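Local coordinates for FACT complex subunit POB3 (Chaetomium thermophilum var. thermophilum, PDB 4KHB), which forms part of the histone H2A-H2B chaperone FACT, which probably reorganises nucleosomes, its N-terminal region pairing with the dimerisation domain of Spt16, at the interface of chains B and A. Numbering follows the deposited sequence. Chains: chain A, Uncharacterized protein POB3N; chain B, Uncharacterized protein SPT16D.

The interface of chains B and A. Residues chain B 97-99; chain A 176-179.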
ATOM      1  N   THR B  97      -3.798   3.831 -11.570  1.00 19.58           N
ATOM      2  CA  THR B  97      -5.135   3.592 -12.104  1.00 18.87           C
ATOM      3  C   THR B  97      -5.897   2.543 -11.298  1.00 14.98           C
ATOM      4  O   THR B  97      -5.366   1.474 -10.984  1.00 15.23           O
ATOM      5  CB  THR B  97      -5.079   3.171 -13.597  1.00 21.27           C
ATOM      6  OG1 THR B  97      -4.625   4.272 -14.396  1.00 18.40           O
ATOM      7  CG2 THR B  97      -6.449   2.728 -14.096  1.00 17.30           C
ATOM      8  N   PHE B  98      -7.138   2.865 -10.950  1.00 16.95           N
ATOM      9  CA  PHE B  98      -8.021   1.914 -10.289  1.00 22.33           C
ATOM     10  C   PHE B  98      -9.168   1.557 -11.220  1.00 21.07           C
ATOM     11  O   PHE B  98      -9.473   2.302 -12.157  1.00 20.38           O
ATOM     12  CB  PHE B  98      -8.595   2.488  -8.990  1.00 19.34           C
ATOM     13  CG  PHE B  98      -7.581   2.711  -7.908  1.00 13.03           C
ATOM     14  CD1 PHE B  98      -6.927   3.927  -7.783  1.00 12.05           C
ATOM     15  CD2 PHE B  98      -7.303   1.704  -6.993  1.00 19.69           C
ATOM     16  CE1 PHE B  98      -6.002   4.129  -6.774  1.00 13.25           C
ATOM     17  CE2 PHE B  98      -6.379   1.898  -5.982  1.00 12.15           C
ATOM     18  CZ  PHE B  98      -5.726   3.114  -5.873  1.00 13.27           C
ATOM     19  N   ARG B  99      -9.797   0.416 -10.963  1.00 22.75           N
ATOM     20  CA  ARG B  99     -10.984   0.021 -11.707  1.00 18.28           C
ATOM     21  C   ARG B  99     -12.090  -0.401 -10.746  1.00 26.99           C
ATOM     22  O   ARG B  99     -11.820  -0.968  -9.682  1.00 21.20           O
ATOM     23  CB  ARG B  99     -10.675  -1.095 -12.715  1.00 19.69           C
ATOM     24  CG  ARG B  99     -10.545  -2.479 -12.100  1.00 23.68           C
ATOM     25  CD  ARG B  99     -10.520  -3.559 -13.167  1.00 20.46           C
ATOM     26  NE  ARG B  99     -10.758  -4.878 -12.591  1.00 27.07           N
ATOM     27  CZ  ARG B  99     -10.863  -5.995 -13.300  1.00 30.75           C
ATOM     28  NH1 ARG B  99     -10.750  -5.962 -14.621  1.00 32.67           N
ATOM     29  NH2 ARG B  99     -11.090  -7.148 -12.688  1.00 29.57           N
TER
ATOM     30  N   ASP A 176     -11.900  -1.054  -4.858  1.00 26.94           N
ATOM     31  CA  ASP A 176     -11.182  -0.254  -5.830  1.00 22.96           C
ATOM     32  C   ASP A 176      -9.911  -0.996  -6.192  1.00 22.58           C
ATOM     33  O   ASP A 176      -8.920  -0.946  -5.460  1.00 22.83           O
ATOM     34  CB  ASP A 176     -10.864   1.126  -5.247  1.00 22.29           C
ATOM     35  CG  ASP A 176     -12.111   1.938  -4.954  1.00 19.88           C
ATOM     36  OD1 ASP A 176     -12.965   2.063  -5.856  1.00 23.08           O
ATOM     37  OD2 ASP A 176     -12.235   2.451  -3.821  1.00 24.79           O
ATOM     38  N   GLN A 177      -9.943  -1.681  -7.328  1.00 21.29           N
ATOM     39  CA  GLN A 177      -8.849  -2.560  -7.713  1.00 21.07           C
ATOM     40  C   GLN A 177      -7.718  -1.798  -8.382  1.00 19.97           C
ATOM     41  O   GLN A 177      -7.938  -1.054  -9.342  1.00 17.45           O
ATOM     42  CB  GLN A 177      -9.367  -3.664  -8.642  1.00 20.69           C
ATOM     43  CG  GLN A 177     -10.482  -4.510  -8.029  1.00 29.23           C
ATOM     44  CD  GLN A 177     -10.974  -5.594  -8.964  1.00 23.87           C
ATOM     45  OE1 GLN A 177     -10.744  -5.540 -10.172  1.00 22.25           O
ATOM     46  NE2 GLN A 177     -11.653  -6.588  -8.409  1.00 23.38           N
ATOM     47  N   LEU A 178      -6.503  -2.006  -7.887  1.00 15.28           N
ATOM     48  CA  LEU A 178      -5.334  -1.341  -8.446  1.00 16.12           C
ATOM     49  C   LEU A 178      -4.992  -1.961  -9.796  1.00 13.53           C
ATOM     50  O   LEU A 178      -4.871  -3.184  -9.917  1.00 10.94           O
ATOM     51  CB  LEU A 178      -4.144  -1.430  -7.487  1.00 13.95           C
ATOM     52  CG  LEU A 178      -2.887  -0.660  -7.893  1.00 13.95           C
ATOM     53  CD1 LEU A 178      -3.206   0.816  -8.046  1.00 14.60           C
ATOM     54  CD2 LEU A 178      -1.785  -0.852  -6.861  1.00 13.28           C
ATOM     55  N   VAL A 179      -4.840  -1.110 -10.804  1.00 15.38           N
ATOM     56  CA  VAL A 179      -4.625  -1.568 -12.168  1.00 14.83           C
ATOM     57  C   VAL A 179      -3.187  -1.329 -12.616  1.00 13.18           C
ATOM     58  O   VAL A 179      -2.563  -2.200 -13.230  1.00 12.06           O
ATOM     59  CB  VAL A 179      -5.594  -0.857 -13.142  1.00 22.50           C
ATOM     60  CG1 VAL A 179      -5.289  -1.234 -14.573  1.00 17.45           C
ATOM     61  CG2 VAL A 179      -7.032  -1.201 -12.809  1.00 18.57           C
TER
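B:Arg99 and A:Gln177 face each other in an antiparallel beta pairing that joins strand 91-100 of SPT16D to strand 177-184 of POB3N, part of the heterodimer interface of these two FACT subunits. Their backbones bond reciprocally: N of B:Arg99 donates to O of A:Gln177 at 2.9 Å, and N of A:Gln177 returns a bond to O of B:Arg99 at 3.1 Å. Farther along, the amide N of A:Val179 reaches O of B:Thr97 at 2.6 Å.

The arginine side chain adds a specific link to this sequence-independent ladder. Its CB lies 3.6 Å from CG2 of A:Val179, a branched residue well suited to a strand. With chi1 at 78°, CG sits between the backbone N and the carbonyl carbon, touching the same methyl and CB of A:Gln177. CD then passes OE1 of A:Gln177 and carries the extended chain to NE, which donates to that amide oxygen nearly in the guanidinium plane; NH2 adds a weaker bond. Guanidinium and amide are almost coplanar, 22° apart, and glutamine suits the spot because its chain, extended beyond CG, is long enough to present OE1 to NE, nearly along its C=O axis. A leucine in place of B:Arg99 would probably leave OE1 of A:Gln177 without these donors and its amide freer to turn. B:Thr97, also beta-branched, turns its methyl CG2 to CB of A:Val179, 3.8 Å away.

On the opposite side of the paired strands, the flat ring of B:Phe98 offers a face to the branched A:Leu178. With CG of A:Leu178 anti to the backbone N (chi1 -175°) and chi2 turning CD1 toward the phenylalanine, CD1 lies 3.9 Å from CE2 of B:Phe98, above the rim of the ring.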